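Local coordinates for zinc transport protein ZntB (Vibrio parahaemolyticus RIMD 2210633, PDB 3CK6) that probably imports zinc ions across the inner membrane together with protons, its cytoplasmic domain assembling into a funnel-shaped homopentamer, at residues N31-C36 against R116-I121; G45-N50 against H59-E64; S68-D73 against M78-G83; I98-F103 against S136-I141. The protein carries 1 engineered substitution. One frame throughout, in Å; residues are numbered along the deposited sequence.

Interaction 1 (N31-C36 against R116-I121); sequences NHWYHC and RAIMEI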
loop_
_atom_site.group_PDB
_atom_site.type_symbol
_atom_site.label_atom_id
_atom_site.label_comp_id
_atom_site.label_asym_id
_atom_site.label_seq_id
_atom_site.Cartn_x
_atom_site.Cartn_y
_atom_site.Cartn_z
ATOM N N ASN E 31 -35.153 -4.032 20.999
ATOM C CA ASN E 31 -35.970 -4.001 19.777
ATOM C C ASN E 31 -36.657 -2.653 19.464
ATOM O O ASN E 31 -37.430 -2.548 18.522
ATOM C CB ASN E 31 -36.949 -5.183 19.710
ATOM C CG ASN E 31 -36.227 -6.504 19.653
ATOM O OD1 ASN E 31 -36.391 -7.351 20.532
ATOM N ND2 ASN E 31 -35.362 -6.662 18.644
ATOM N N HIS E 32 -36.346 -1.622 20.244
ATOM C CA HIS E 32 -36.852 -0.283 19.971
ATOM C C HIS E 32 -35.798 0.537 19.247
ATOM O O HIS E 32 -34.583 0.334 19.433
ATOM C CB HIS E 32 -37.241 0.437 21.269
ATOM C CG HIS E 32 -38.499 -0.072 21.920
ATOM N ND1 HIS E 32 -38.789 -1.415 22.058
ATOM C CD2 HIS E 32 -39.524 0.591 22.502
ATOM C CE1 HIS E 32 -39.945 -1.552 22.683
ATOM N NE2 HIS E 32 -40.418 -0.348 22.952
ATOM N N TRP E 33 -36.285 1.477 18.430
ATOM C CA TRP E 33 -35.451 2.472 17.771
ATOM C C TRP E 33 -35.802 3.857 18.319
ATOM O O TRP E 33 -36.974 4.222 18.393
ATOM C CB TRP E 33 -35.652 2.437 16.259
ATOM C CG TRP E 33 -34.924 3.520 15.507
ATOM C CD1 TRP E 33 -33.650 3.995 15.749
ATOM C CD2 TRP E 33 -35.414 4.245 14.371
ATOM N NE1 TRP E 33 -33.333 4.970 14.822
ATOM C CE2 TRP E 33 -34.389 5.132 13.966
ATOM C CE3 TRP E 33 -36.615 4.208 13.632
ATOM C CZ2 TRP E 33 -34.538 6.015 12.874
ATOM C CZ3 TRP E 33 -36.757 5.087 12.528
ATOM C CH2 TRP E 33 -35.720 5.966 12.164
ATOM N N TYR E 34 -34.776 4.586 18.737
ATOM C CA TYR E 34 -34.896 5.938 19.252
ATOM C C TYR E 34 -34.084 6.839 18.319
ATOM O O TYR E 34 -32.866 6.689 18.209
ATOM C CB TYR E 34 -34.340 6.017 20.677
ATOM C CG TYR E 34 -34.963 4.999 21.615
ATOM C CD1 TYR E 34 -36.090 5.328 22.382
ATOM C CD2 TYR E 34 -34.466 3.698 21.700
ATOM C CE1 TYR E 34 -36.696 4.391 23.221
ATOM C CE2 TYR E 34 -35.073 2.756 22.531
ATOM C CZ TYR E 34 -36.176 3.118 23.298
ATOM O OH TYR E 34 -36.781 2.166 24.109
ATOM N N HIS E 35 -34.753 7.759 17.633
ATOM C CA HIS E 35 -34.059 8.720 16.780
ATOM C C HIS E 35 -34.033 10.052 17.525
ATOM O O HIS E 35 -35.095 10.536 17.937
ATOM C CB HIS E 35 -34.805 8.871 15.452
ATOM C CG HIS E 35 -34.047 9.639 14.423
ATOM N ND1 HIS E 35 -32.756 9.323 14.068
ATOM C CD2 HIS E 35 -34.412 10.685 13.643
ATOM C CE1 HIS E 35 -32.347 10.160 13.129
ATOM N NE2 HIS E 35 -33.334 10.993 12.851
ATOM N N CYS E 36 -32.838 10.620 17.719
ATOM C CA CYS E 36 -32.643 11.763 18.638
ATOM C C CYS E 36 -31.854 12.947 18.063
ATOM O O CYS E 36 -31.054 12.783 17.145
ATOM C CB CYS E 36 -31.932 11.321 19.916
ATOM S SG CYS E 36 -32.675 9.863 20.684
ATOM N N ARG E 116 -32.252 12.887 4.501
ATOM C CA ARG E 116 -33.356 12.483 3.643
ATOM C C ARG E 116 -33.539 10.955 3.695
ATOM O O ARG E 116 -34.657 10.481 3.709
ATOM C CB ARG E 116 -33.164 12.978 2.203
ATOM C CG ARG E 116 -34.233 12.483 1.235
ATOM C CD ARG E 116 -35.321 13.518 0.937
ATOM N NE ARG E 116 -36.219 13.795 2.066
ATOM C CZ ARG E 116 -37.518 13.476 2.109
ATOM N NH1 ARG E 116 -38.099 12.841 1.093
ATOM N NH2 ARG E 116 -38.242 13.794 3.179
ATOM N N ALA E 117 -32.435 10.215 3.767
ATOM C CA ALA E 117 -32.469 8.735 3.901
ATOM C C ALA E 117 -33.309 8.244 5.093
ATOM O O ALA E 117 -34.134 7.324 4.976
ATOM C CB ALA E 117 -31.055 8.208 4.023
ATOM N N ILE E 118 -33.080 8.849 6.255
ATOM C CA ILE E 118 -33.845 8.504 7.449
ATOM C C ILE E 118 -35.308 9.011 7.414
ATOM O O ILE E 118 -36.206 8.305 7.853
ATOM C CB ILE E 118 -33.091 8.898 8.744
ATOM C CG1 ILE E 118 -31.813 8.039 8.861
ATOM C CG2 ILE E 118 -33.994 8.658 9.980
ATOM C CD1 ILE E 118 -30.850 8.480 9.933
HETATM N N MSE E 119 -35.545 10.206 6.864
HETATM C CA MSE E 119 -36.916 10.663 6.591
HETATM C C MSE E 119 -37.721 9.660 5.780
HETATM O O MSE E 119 -38.884 9.404 6.087
HETATM C CB MSE E 119 -36.929 12.003 5.826
HETATM C CG MSE E 119 -36.275 13.119 6.563
HETATM SE SE MSE E 119 -36.408 14.756 5.573
HETATM C CE MSE E 119 -34.662 15.451 6.001
ATOM N N GLU E 120 -37.106 9.106 4.739
ATOM C CA GLU E 120 -37.790 8.138 3.863
ATOM C C GLU E 120 -38.151 6.857 4.630
ATOM O O GLU E 120 -39.242 6.316 4.455
ATOM C CB GLU E 120 -36.993 7.902 2.569
ATOM C CG GLU E 120 -37.122 9.164 1.653
ATOM C CD GLU E 120 -36.226 9.214 0.408
ATOM O OE1 GLU E 120 -35.549 8.223 0.049
ATOM O OE2 GLU E 120 -36.214 10.299 -0.229
ATOM N N ILE E 121 -37.271 6.425 5.525
ATOM C CA ILE E 121 -37.568 5.267 6.391
ATOM C C ILE E 121 -38.702 5.573 7.360
ATOM O O ILE E 121 -39.652 4.802 7.461
ATOM C CB ILE E 121 -36.297 4.749 7.119
ATOM C CG1 ILE E 121 -35.283 4.217 6.085
ATOM C CG2 ILE E 121 -36.671 3.703 8.184
ATOM C CD1 ILE E 121 -33.834 4.222 6.549
#
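The methyl CG2 of I118, on helix 116-126, meets two aromatic side chains of strand 32-37 in the cytoplasmic domain of this CorA-family transporter. Against H35 the contact is a CH-pi interaction. CG2 sits 4.0 Å from the centroid of the H35 imidazole, over its face and displaced toward the rim, with H35 NE2 its nearest ring atom at 3.8 Å. CD1, the end of the other I118 branch, touches the same ring at H35 CE1, 3.9 Å away. Apolar packing brings in W33: its CH2 lies 3.9 Å from I118 CG2, which approaches the indole at the edge and in the ring plane. One methyl therefore sees a ring face and a ring edge. Two residues apart on the strand, W33 and H35 leave it on the same side, and with CG anti to the backbone N in both (chi1 175° and -170°) the rings extend to the helix.

W33 NE1 and H35 ND1 are both engaged by S109 OG of strand 106-111. A beta-branched isoleucine suits a site framed by flat rings, offering two short branches. No hydrogen bond joins the two segments, so their direct contact rests on dispersion and CH-pi attraction between buried groups.

Interaction 2 (G45-N50 against H59-E64); sequences GWLEDN and HLLADE. Engineered in segment 45-50: G45 (natural residue Ser).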
loop_
_atom_site.group_PDB
_atom_site.type_symbol
_atom_site.label_atom_id
_atom_site.label_comp_id
_atom_site.label_asym_id
_atom_site.label_seq_id
_atom_site.Cartn_x
_atom_site.Cartn_y
_atom_site.Cartn_z
ATOM N N GLY E 45 -28.079 13.332 29.492
ATOM C CA GLY E 45 -28.667 12.875 30.755
ATOM C C GLY E 45 -29.433 11.581 30.566
ATOM O O GLY E 45 -29.299 10.628 31.357
ATOM N N TRP E 46 -30.237 11.548 29.508
ATOM C CA TRP E 46 -31.000 10.361 29.153
ATOM C C TRP E 46 -30.096 9.149 28.919
ATOM O O TRP E 46 -30.344 8.074 29.469
ATOM C CB TRP E 46 -31.839 10.655 27.919
ATOM C CG TRP E 46 -32.729 9.560 27.489
ATOM C CD1 TRP E 46 -33.857 9.110 28.121
ATOM C CD2 TRP E 46 -32.594 8.780 26.299
ATOM N NE1 TRP E 46 -34.422 8.079 27.397
ATOM C CE2 TRP E 46 -33.665 7.856 26.278
ATOM C CE3 TRP E 46 -31.662 8.764 25.251
ATOM C CZ2 TRP E 46 -33.844 6.950 25.238
ATOM C CZ3 TRP E 46 -31.833 7.850 24.220
ATOM C CH2 TRP E 46 -32.917 6.940 24.236
ATOM N N LEU E 47 -29.042 9.340 28.127
ATOM C CA LEU E 47 -28.094 8.253 27.812
ATOM C C LEU E 47 -27.409 7.701 29.071
ATOM O O LEU E 47 -27.328 6.479 29.271
ATOM C CB LEU E 47 -27.053 8.739 26.790
ATOM C CG LEU E 47 -27.578 8.948 25.360
ATOM C CD1 LEU E 47 -26.563 9.658 24.505
ATOM C CD2 LEU E 47 -27.976 7.623 24.706
ATOM N N GLU E 48 -26.948 8.610 29.929
ATOM C CA GLU E 48 -26.316 8.220 31.190
ATOM C C GLU E 48 -27.299 7.608 32.193
ATOM O O GLU E 48 -26.968 6.617 32.851
ATOM C CB GLU E 48 -25.514 9.378 31.791
ATOM C CG GLU E 48 -24.276 9.682 30.943
ATOM C CD GLU E 48 -23.489 10.908 31.403
ATOM O OE1 GLU E 48 -22.546 11.290 30.675
ATOM O OE2 GLU E 48 -23.808 11.482 32.461
ATOM N N ASP E 49 -28.508 8.163 32.281
ATOM C CA ASP E 49 -29.565 7.563 33.104
ATOM C C ASP E 49 -29.829 6.112 32.696
ATOM O O ASP E 49 -30.164 5.274 33.536
ATOM C CB ASP E 49 -30.870 8.368 32.995
ATOM C CG ASP E 49 -30.895 9.612 33.897
ATOM O OD1 ASP E 49 -30.007 9.806 34.772
ATOM O OD2 ASP E 49 -31.835 10.411 33.716
ATOM N N ASN E 50 -29.649 5.839 31.406
ATOM C CA ASN E 50 -29.832 4.526 30.810
ATOM C C ASN E 50 -28.539 3.712 30.808
ATOM O O ASN E 50 -28.430 2.677 30.130
ATOM C CB ASN E 50 -30.415 4.676 29.396
ATOM C CG ASN E 50 -31.931 4.764 29.406
ATOM O OD1 ASN E 50 -32.607 3.764 29.618
ATOM N ND2 ASN E 50 -32.470 5.962 29.183
ATOM N N HIS E 59 -17.916 10.295 23.250
ATOM C CA HIS E 59 -17.547 10.050 21.856
ATOM C C HIS E 59 -18.733 10.251 20.929
ATOM O O HIS E 59 -18.598 10.880 19.862
ATOM C CB HIS E 59 -16.891 8.684 21.628
ATOM C CG HIS E 59 -15.992 8.644 20.420
ATOM N ND1 HIS E 59 -16.233 7.827 19.333
ATOM C CD2 HIS E 59 -14.859 9.323 20.132
ATOM C CE1 HIS E 59 -15.280 8.001 18.431
ATOM N NE2 HIS E 59 -14.431 8.898 18.896
ATOM N N LEU E 60 -19.899 9.754 21.357
ATOM C CA LEU E 60 -21.143 9.864 20.577
ATOM C C LEU E 60 -21.560 11.309 20.302
ATOM O O LEU E 60 -22.052 11.621 19.221
ATOM C CB LEU E 60 -22.294 9.140 21.281
ATOM C CG LEU E 60 -23.566 8.891 20.455
ATOM C CD1 LEU E 60 -23.377 7.743 19.464
ATOM C CD2 LEU E 60 -24.774 8.639 21.353
ATOM N N LEU E 61 -21.389 12.167 21.302
ATOM C CA LEU E 61 -21.864 13.532 21.241
ATOM C C LEU E 61 -20.746 14.539 20.917
ATOM O O LEU E 61 -20.962 15.744 21.013
ATOM C CB LEU E 61 -22.547 13.915 22.571
ATOM C CG LEU E 61 -23.715 13.048 23.084
ATOM C CD1 LEU E 61 -24.249 13.626 24.374
ATOM C CD2 LEU E 61 -24.828 12.908 22.046
ATOM N N ALA E 62 -19.556 14.052 20.564
ATOM C CA ALA E 62 -18.385 14.921 20.382
ATOM C C ALA E 62 -18.620 15.918 19.247
ATOM O O ALA E 62 -19.407 15.651 18.341
ATOM C CB ALA E 62 -17.143 14.071 20.092
ATOM N N ASP E 63 -17.941 17.061 19.287
ATOM C CA ASP E 63 -17.997 18.002 18.168
ATOM C C ASP E 63 -17.521 17.349 16.864
ATOM O O ASP E 63 -18.235 17.381 15.848
ATOM C CB ASP E 63 -17.176 19.260 18.470
ATOM C CG ASP E 63 -17.366 20.353 17.419
ATOM O OD1 ASP E 63 -18.372 20.293 16.664
ATOM O OD2 ASP E 63 -16.511 21.281 17.341
ATOM N N GLU E 64 -16.332 16.746 16.896
ATOM C CA GLU E 64 -15.715 16.183 15.693
ATOM C C GLU E 64 -15.944 14.680 15.651
ATOM O O GLU E 64 -16.135 14.047 16.698
ATOM C CB GLU E 64 -14.210 16.459 15.674
ATOM C CG GLU E 64 -13.769 17.928 15.978
ATOM C CD GLU E 64 -13.572 18.797 14.735
ATOM O OE1 GLU E 64 -12.831 19.816 14.830
ATOM O OE2 GLU E 64 -14.144 18.478 13.664
#
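L47 and L60 bring together the ends of 43-49 and 54-60, two consecutive short helices that link strands 32-37 and 68-71 of the CorA-like cytoplasmic domain. The backbones stay well apart, with the CA atoms of L47 and L60 10.2 Å from each other. Both segments reach a helix end: N50 is the first residue to depart from helical angles in one, L61 in the other.

Leucines span the gap. L47 CD1 lies 3.8 Å from L60 CD2, a methyl-to-methyl meeting. The side chains set out differently, L47 with CG anti to the carbonyl carbon (chi1 -72°) and L60 with CG anti to the backbone N (chi1 -167°), and they meet at about a right angle. A looser touch, 4.4 Å from L47 CD1 to L61 CD2, adds the next residue. With a side chain that is branched and has no polar atom, leucine suits this apolar seam, which continues from L47 to V57 and I108 and from L60 to M78. G45, an engineered replacement of the natural serine, takes no part in it.

N50, just past the end of helix 43-49, folds back on it: N50 ND2 donates to W46 O at 3.0 Å from above the carbonyl plane, while N50 N bonds the same oxygen from the opposite face; ND2 also lies over one face of the W46 indole.

Interaction 3 (S68-D73 against M78-G83); sequences SFHPLD and MLILRG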
loop_
_atom_site.group_PDB
_atom_site.type_symbol
_atom_site.label_atom_id
_atom_site.label_comp_id
_atom_site.label_asym_id
_atom_site.label_seq_id
_atom_site.Cartn_x
_atom_site.Cartn_y
_atom_site.Cartn_z
ATOM N N SER E 68 -16.863 5.362 11.428
ATOM C CA SER E 68 -16.133 4.336 12.130
ATOM C C SER E 68 -17.082 3.364 12.803
ATOM O O SER E 68 -18.264 3.663 13.042
ATOM C CB SER E 68 -15.205 4.951 13.192
ATOM O OG SER E 68 -15.873 5.974 13.919
ATOM N N PHE E 69 -16.525 2.220 13.145
ATOM C CA PHE E 69 -17.239 1.199 13.877
ATOM C C PHE E 69 -16.459 0.895 15.156
ATOM O O PHE E 69 -15.234 0.760 15.128
ATOM C CB PHE E 69 -17.398 -0.063 13.023
ATOM C CG PHE E 69 -17.940 -1.262 13.802
ATOM C CD1 PHE E 69 -19.322 -1.421 14.006
ATOM C CD2 PHE E 69 -17.077 -2.196 14.333
ATOM C CE1 PHE E 69 -19.834 -2.498 14.738
ATOM C CE2 PHE E 69 -17.580 -3.293 15.072
ATOM C CZ PHE E 69 -18.968 -3.438 15.270
ATOM N N HIS E 70 -17.182 0.768 16.266
ATOM C CA HIS E 70 -16.584 0.602 17.579
ATOM C C HIS E 70 -17.323 -0.537 18.270
ATOM O O HIS E 70 -18.444 -0.340 18.727
ATOM C CB HIS E 70 -16.768 1.878 18.408
ATOM C CG HIS E 70 -16.187 3.110 17.775
ATOM N ND1 HIS E 70 -14.895 3.526 18.011
ATOM C CD2 HIS E 70 -16.723 4.017 16.922
ATOM C CE1 HIS E 70 -14.652 4.631 17.321
ATOM N NE2 HIS E 70 -15.743 4.948 16.649
ATOM N N PRO E 71 -16.696 -1.712 18.368
ATOM C CA PRO E 71 -17.336 -2.754 19.178
ATOM C C PRO E 71 -17.211 -2.424 20.664
ATOM O O PRO E 71 -16.108 -2.104 21.129
ATOM C CB PRO E 71 -16.538 -4.016 18.834
ATOM C CG PRO E 71 -15.235 -3.539 18.331
ATOM C CD PRO E 71 -15.413 -2.147 17.783
ATOM N N LEU E 72 -18.324 -2.486 21.394
ATOM C CA LEU E 72 -18.333 -2.154 22.829
ATOM C C LEU E 72 -18.517 -3.424 23.703
ATOM O O LEU E 72 -18.131 -4.517 23.282
ATOM C CB LEU E 72 -19.376 -1.060 23.115
ATOM C CG LEU E 72 -19.132 0.241 22.310
ATOM C CD1 LEU E 72 -20.316 1.178 22.429
ATOM C CD2 LEU E 72 -17.824 0.951 22.728
ATOM N N ASP E 73 -19.093 -3.296 24.893
ATOM C CA ASP E 73 -19.309 -4.500 25.746
ATOM C C ASP E 73 -20.422 -5.404 25.218
ATOM O O ASP E 73 -21.311 -4.944 24.513
ATOM C CB ASP E 73 -19.666 -4.108 27.175
ATOM C CG ASP E 73 -18.505 -3.461 27.929
ATOM O OD1 ASP E 73 -17.313 -3.732 27.610
ATOM O OD2 ASP E 73 -18.799 -2.678 28.859
HETATM N N MSE E 78 -20.933 1.045 18.567
HETATM C CA MSE E 78 -21.228 2.360 17.981
HETATM C C MSE E 78 -20.860 2.323 16.525
HETATM O O MSE E 78 -19.785 1.841 16.179
HETATM C CB MSE E 78 -20.424 3.470 18.655
HETATM C CG MSE E 78 -20.733 4.902 18.126
HETATM SE SE MSE E 78 -19.674 6.231 19.143
HETATM C CE MSE E 78 -20.354 5.897 20.847
ATOM N N LEU E 79 -21.739 2.868 15.689
ATOM C CA LEU E 79 -21.476 3.055 14.270
ATOM C C LEU E 79 -21.721 4.509 13.874
ATOM O O LEU E 79 -22.806 5.067 14.073
ATOM C CB LEU E 79 -22.377 2.153 13.419
ATOM C CG LEU E 79 -22.167 2.190 11.910
ATOM C CD1 LEU E 79 -20.781 1.643 11.511
ATOM C CD2 LEU E 79 -23.282 1.400 11.238
ATOM N N ILE E 80 -20.694 5.108 13.297
ATOM C CA ILE E 80 -20.775 6.480 12.841
ATOM C C ILE E 80 -20.684 6.521 11.340
ATOM O O ILE E 80 -19.795 5.893 10.771
ATOM C CB ILE E 80 -19.656 7.345 13.513
ATOM C CG1 ILE E 80 -19.871 7.336 15.034
ATOM C CG2 ILE E 80 -19.630 8.775 12.907
ATOM C CD1 ILE E 80 -18.708 7.897 15.880
ATOM N N LEU E 81 -21.582 7.297 10.711
ATOM C CA LEU E 81 -21.686 7.411 9.267
ATOM C C LEU E 81 -21.918 8.851 8.838
ATOM O O LEU E 81 -22.294 9.696 9.641
ATOM C CB LEU E 81 -22.848 6.555 8.731
ATOM C CG LEU E 81 -22.789 5.058 9.068
ATOM C CD1 LEU E 81 -24.112 4.434 8.684
ATOM C CD2 LEU E 81 -21.605 4.331 8.370
ATOM N N ARG E 82 -21.665 9.113 7.569
ATOM C CA ARG E 82 -21.917 10.416 6.988
ATOM C C ARG E 82 -22.875 10.291 5.798
ATOM O O ARG E 82 -22.907 9.256 5.104
ATOM C CB ARG E 82 -20.596 11.077 6.579
ATOM C CG ARG E 82 -19.721 11.504 7.746
ATOM C CD ARG E 82 -19.701 13.043 7.917
ATOM N NE ARG E 82 -18.842 13.439 9.049
ATOM C CZ ARG E 82 -18.513 14.691 9.369
ATOM N NH1 ARG E 82 -18.974 15.717 8.672
ATOM N NH2 ARG E 82 -17.702 14.914 10.397
ATOM N N GLY E 83 -23.655 11.355 5.576
ATOM C CA GLY E 83 -24.572 11.453 4.446
ATOM C C GLY E 83 -24.542 12.832 3.823
ATOM O O GLY E 83 -24.033 13.784 4.427
#
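Strands 68-71 and 77-83 form an antiparallel beta hairpin, their segment axes 4.8 Å apart at 175°, with S68 and I80, and likewise H70 and M78, as hydrogen-bonded pairs and F69 with L79 as the non-hydrogen-bonded pair between them. Four backbone bonds join them; I80 N to S68 O, 2.8 Å, is almost straight at 177°.

On one face H70 and M78, a selenomethionine, lie side by side, CB to CB 4.0 Å. M78 SE stands obliquely to the imidazole, 4.9 Å from its centroid. S68 OG, somewhat out of the imidazole plane, accepts from H70 NE2 at 2.9 Å; chi1 of 44° in S68 brings that hydroxyl to the histidine, and I80 CD1 packs on it. On the other face, F69 CB meets L79 CD1 at 4.1 Å, with the methyl at the ring edge.

From another subunit, F214 meets the H70 ring and N217 ND2 bonds S68 OG. The small, polar serine can thus serve histidine and neighbour alike, coupling the hairpin edge to the pentamer interface, while M78 and L79 pack on helices of their own chain.

Interaction 4 (I98-F103 against S136-I141); sequences IRILYF and SLLNQI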
loop_
_atom_site.group_PDB
_atom_site.type_symbol
_atom_site.label_atom_id
_atom_site.label_comp_id
_atom_site.label_asym_id
_atom_site.label_seq_id
_atom_site.Cartn_x
_atom_site.Cartn_y
_atom_site.Cartn_z
ATOM N N ILE E 98 -24.204 10.945 11.237
ATOM C CA ILE E 98 -25.255 10.182 11.902
ATOM C C ILE E 98 -24.535 9.199 12.845
ATOM O O ILE E 98 -23.705 8.392 12.408
ATOM C CB ILE E 98 -26.127 9.398 10.894
ATOM C CG1 ILE E 98 -26.886 10.314 9.920
ATOM C CG2 ILE E 98 -27.088 8.393 11.648
ATOM C CD1 ILE E 98 -27.753 11.369 10.584
ATOM N N ARG E 99 -24.803 9.313 14.137
ATOM C CA ARG E 99 -24.076 8.511 15.096
ATOM C C ARG E 99 -25.037 7.569 15.803
ATOM O O ARG E 99 -26.024 7.974 16.416
ATOM C CB ARG E 99 -23.293 9.374 16.043
ATOM C CG ARG E 99 -22.525 10.466 15.264
ATOM C CD ARG E 99 -21.642 11.156 16.145
ATOM N NE ARG E 99 -21.098 12.343 15.502
ATOM C CZ ARG E 99 -20.590 13.362 16.175
ATOM N NH1 ARG E 99 -20.611 13.353 17.505
ATOM N NH2 ARG E 99 -20.118 14.417 15.512
ATOM N N ILE E 100 -24.723 6.299 15.681
ATOM C CA ILE E 100 -25.650 5.264 16.041
ATOM C C ILE E 100 -25.037 4.373 17.116
ATOM O O ILE E 100 -23.904 3.896 16.970
ATOM C CB ILE E 100 -25.991 4.377 14.799
ATOM C CG1 ILE E 100 -26.639 5.202 13.685
ATOM C CG2 ILE E 100 -26.819 3.119 15.220
ATOM C CD1 ILE E 100 -26.893 4.377 12.455
ATOM N N LEU E 101 -25.815 4.131 18.165
ATOM C CA LEU E 101 -25.454 3.212 19.229
ATOM C C LEU E 101 -26.369 2.014 19.147
ATOM O O LEU E 101 -27.583 2.175 19.069
ATOM C CB LEU E 101 -25.668 3.920 20.584
ATOM C CG LEU E 101 -24.910 3.562 21.860
ATOM C CD1 LEU E 101 -23.409 3.758 21.699
ATOM C CD2 LEU E 101 -25.420 4.425 23.029
ATOM N N TYR E 102 -25.809 0.803 19.150
ATOM C CA TYR E 102 -26.618 -0.403 19.425
ATOM C C TYR E 102 -26.270 -0.815 20.852
ATOM O O TYR E 102 -25.132 -1.141 21.146
ATOM C CB TYR E 102 -26.325 -1.517 18.418
ATOM C CG TYR E 102 -27.101 -2.832 18.609
ATOM C CD1 TYR E 102 -28.501 -2.853 18.612
ATOM C CD2 TYR E 102 -26.435 -4.040 18.722
ATOM C CE1 TYR E 102 -29.218 -4.049 18.779
ATOM C CE2 TYR E 102 -27.152 -5.276 18.867
ATOM C CZ TYR E 102 -28.542 -5.252 18.888
ATOM O OH TYR E 102 -29.271 -6.411 19.031
ATOM N N PHE E 103 -27.257 -0.722 21.739
ATOM C CA PHE E 103 -27.024 -0.730 23.170
ATOM C C PHE E 103 -28.185 -1.448 23.850
ATOM O O PHE E 103 -29.350 -1.118 23.633
ATOM C CB PHE E 103 -26.825 0.693 23.715
ATOM C CG PHE E 103 -26.494 0.753 25.199
ATOM C CD1 PHE E 103 -25.183 0.549 25.655
ATOM C CD2 PHE E 103 -27.495 0.991 26.141
ATOM C CE1 PHE E 103 -24.872 0.593 27.017
ATOM C CE2 PHE E 103 -27.194 1.050 27.506
ATOM C CZ PHE E 103 -25.875 0.850 27.945
ATOM N N SER E 136 -32.949 -5.081 9.822
ATOM C CA SER E 136 -33.372 -4.498 8.559
ATOM C C SER E 136 -33.318 -2.976 8.586
ATOM O O SER E 136 -32.921 -2.359 7.602
ATOM C CB SER E 136 -34.775 -4.994 8.178
ATOM O OG SER E 136 -35.240 -4.339 7.006
ATOM N N LEU E 137 -33.710 -2.370 9.706
ATOM C CA LEU E 137 -33.623 -0.925 9.867
ATOM C C LEU E 137 -32.220 -0.386 9.603
ATOM O O LEU E 137 -32.043 0.587 8.857
ATOM C CB LEU E 137 -34.102 -0.525 11.272
ATOM C CG LEU E 137 -33.911 0.956 11.637
ATOM C CD1 LEU E 137 -34.740 1.847 10.700
ATOM C CD2 LEU E 137 -34.290 1.184 13.073
ATOM N N LEU E 138 -31.224 -0.988 10.245
ATOM C CA LEU E 138 -29.850 -0.482 10.139
ATOM C C LEU E 138 -29.327 -0.657 8.709
ATOM O O LEU E 138 -28.645 0.210 8.174
ATOM C CB LEU E 138 -28.958 -1.212 11.138
ATOM C CG LEU E 138 -27.467 -0.881 11.112
ATOM C CD1 LEU E 138 -27.257 0.612 11.304
ATOM C CD2 LEU E 138 -26.707 -1.686 12.166
ATOM N N ASN E 139 -29.670 -1.792 8.098
ATOM C CA ASN E 139 -29.377 -2.049 6.681
ATOM C C ASN E 139 -29.958 -0.964 5.786
ATOM O O ASN E 139 -29.276 -0.451 4.893
ATOM C CB ASN E 139 -29.927 -3.442 6.315
ATOM C CG ASN E 139 -29.337 -4.012 5.010
ATOM O OD1 ASN E 139 -29.483 -5.210 4.762
ATOM N ND2 ASN E 139 -28.708 -3.165 4.162
ATOM N N GLN E 140 -31.207 -0.582 6.037
ATOM C CA GLN E 140 -31.852 0.481 5.251
ATOM C C GLN E 140 -31.227 1.855 5.475
ATOM O O GLN E 140 -31.147 2.650 4.545
ATOM C CB GLN E 140 -33.347 0.544 5.534
ATOM C CG GLN E 140 -34.140 -0.627 4.944
ATOM C CD GLN E 140 -35.642 -0.399 4.979
ATOM O OE1 GLN E 140 -36.115 0.715 5.246
ATOM N NE2 GLN E 140 -36.408 -1.462 4.726
ATOM N N ILE E 141 -30.786 2.142 6.692
ATOM C CA ILE E 141 -30.066 3.401 6.953
ATOM C C ILE E 141 -28.776 3.467 6.115
ATOM O O ILE E 141 -28.526 4.458 5.407
ATOM C CB ILE E 141 -29.751 3.600 8.467
ATOM C CG1 ILE E 141 -31.056 3.740 9.274
ATOM C CG2 ILE E 141 -28.828 4.851 8.684
ATOM C CD1 ILE E 141 -30.874 3.610 10.809
#
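A helix packed on a beta sheet is the element here: helix 134-161 lies against strand 96-103 in the alpha/beta part of the cytoplasmic domain, with I100 as the strand's point of contact. I100 CD1 comes 4.0 Å from L138 CD1, methyl against methyl, the two side chains passing at a slant. The same I100 CD1 reaches I141 CG2 at 4.3 Å, so one terminal methyl touches two residues that stand nearly a helical turn apart and project from one side of the helix.

Torsions account for this reach. I100 has CG1 anti to the carbonyl carbon (chi1 -61°) and an extended second torsion (chi2 176°), which carries CD1 out from the strand to the helix. Beta-branched isoleucine fits an extended strand, and the leucine and isoleucine opposite supply methyls without any polar group to satisfy. The backbones remain 9.2 Å apart between the CA atoms of I100 and L138, and no hydrogen bond crosses.

Around this contact, I100 also packs on L107 and S109 of strand 106-111. L138 extends to F77 and L79 of strand 77-83, while I141 meets I121 of helix 116-126, so the helix rests across neighbouring strands with a second helix beside it.

In the fold
Interactions 1, 3 and 4 all reach one mixed sheet, in which strand 106-111 separates strand 32-37 from 96-103, followed by 77-83 and then 68-71. The centres of interactions 1 and 4 are 8 Å apart and those of 3 and 4 9 Å. I121 of helix 116-126 packs on L137 of helix 134-161, which W33 of strand 32-37 also touches; backbone bonds between L79 and I100 and between L81 and I98 join the hairpin to the next strand. Interactions 2 and 3 are nested within the loop closed by interaction 1, whereas 1 and 4 alternate along the chain. R99 bonds L60 O and A62 O, tying interaction 2 to the sheet. Interactions 2 and 3 also meet another subunit, linking this core to the pentamer.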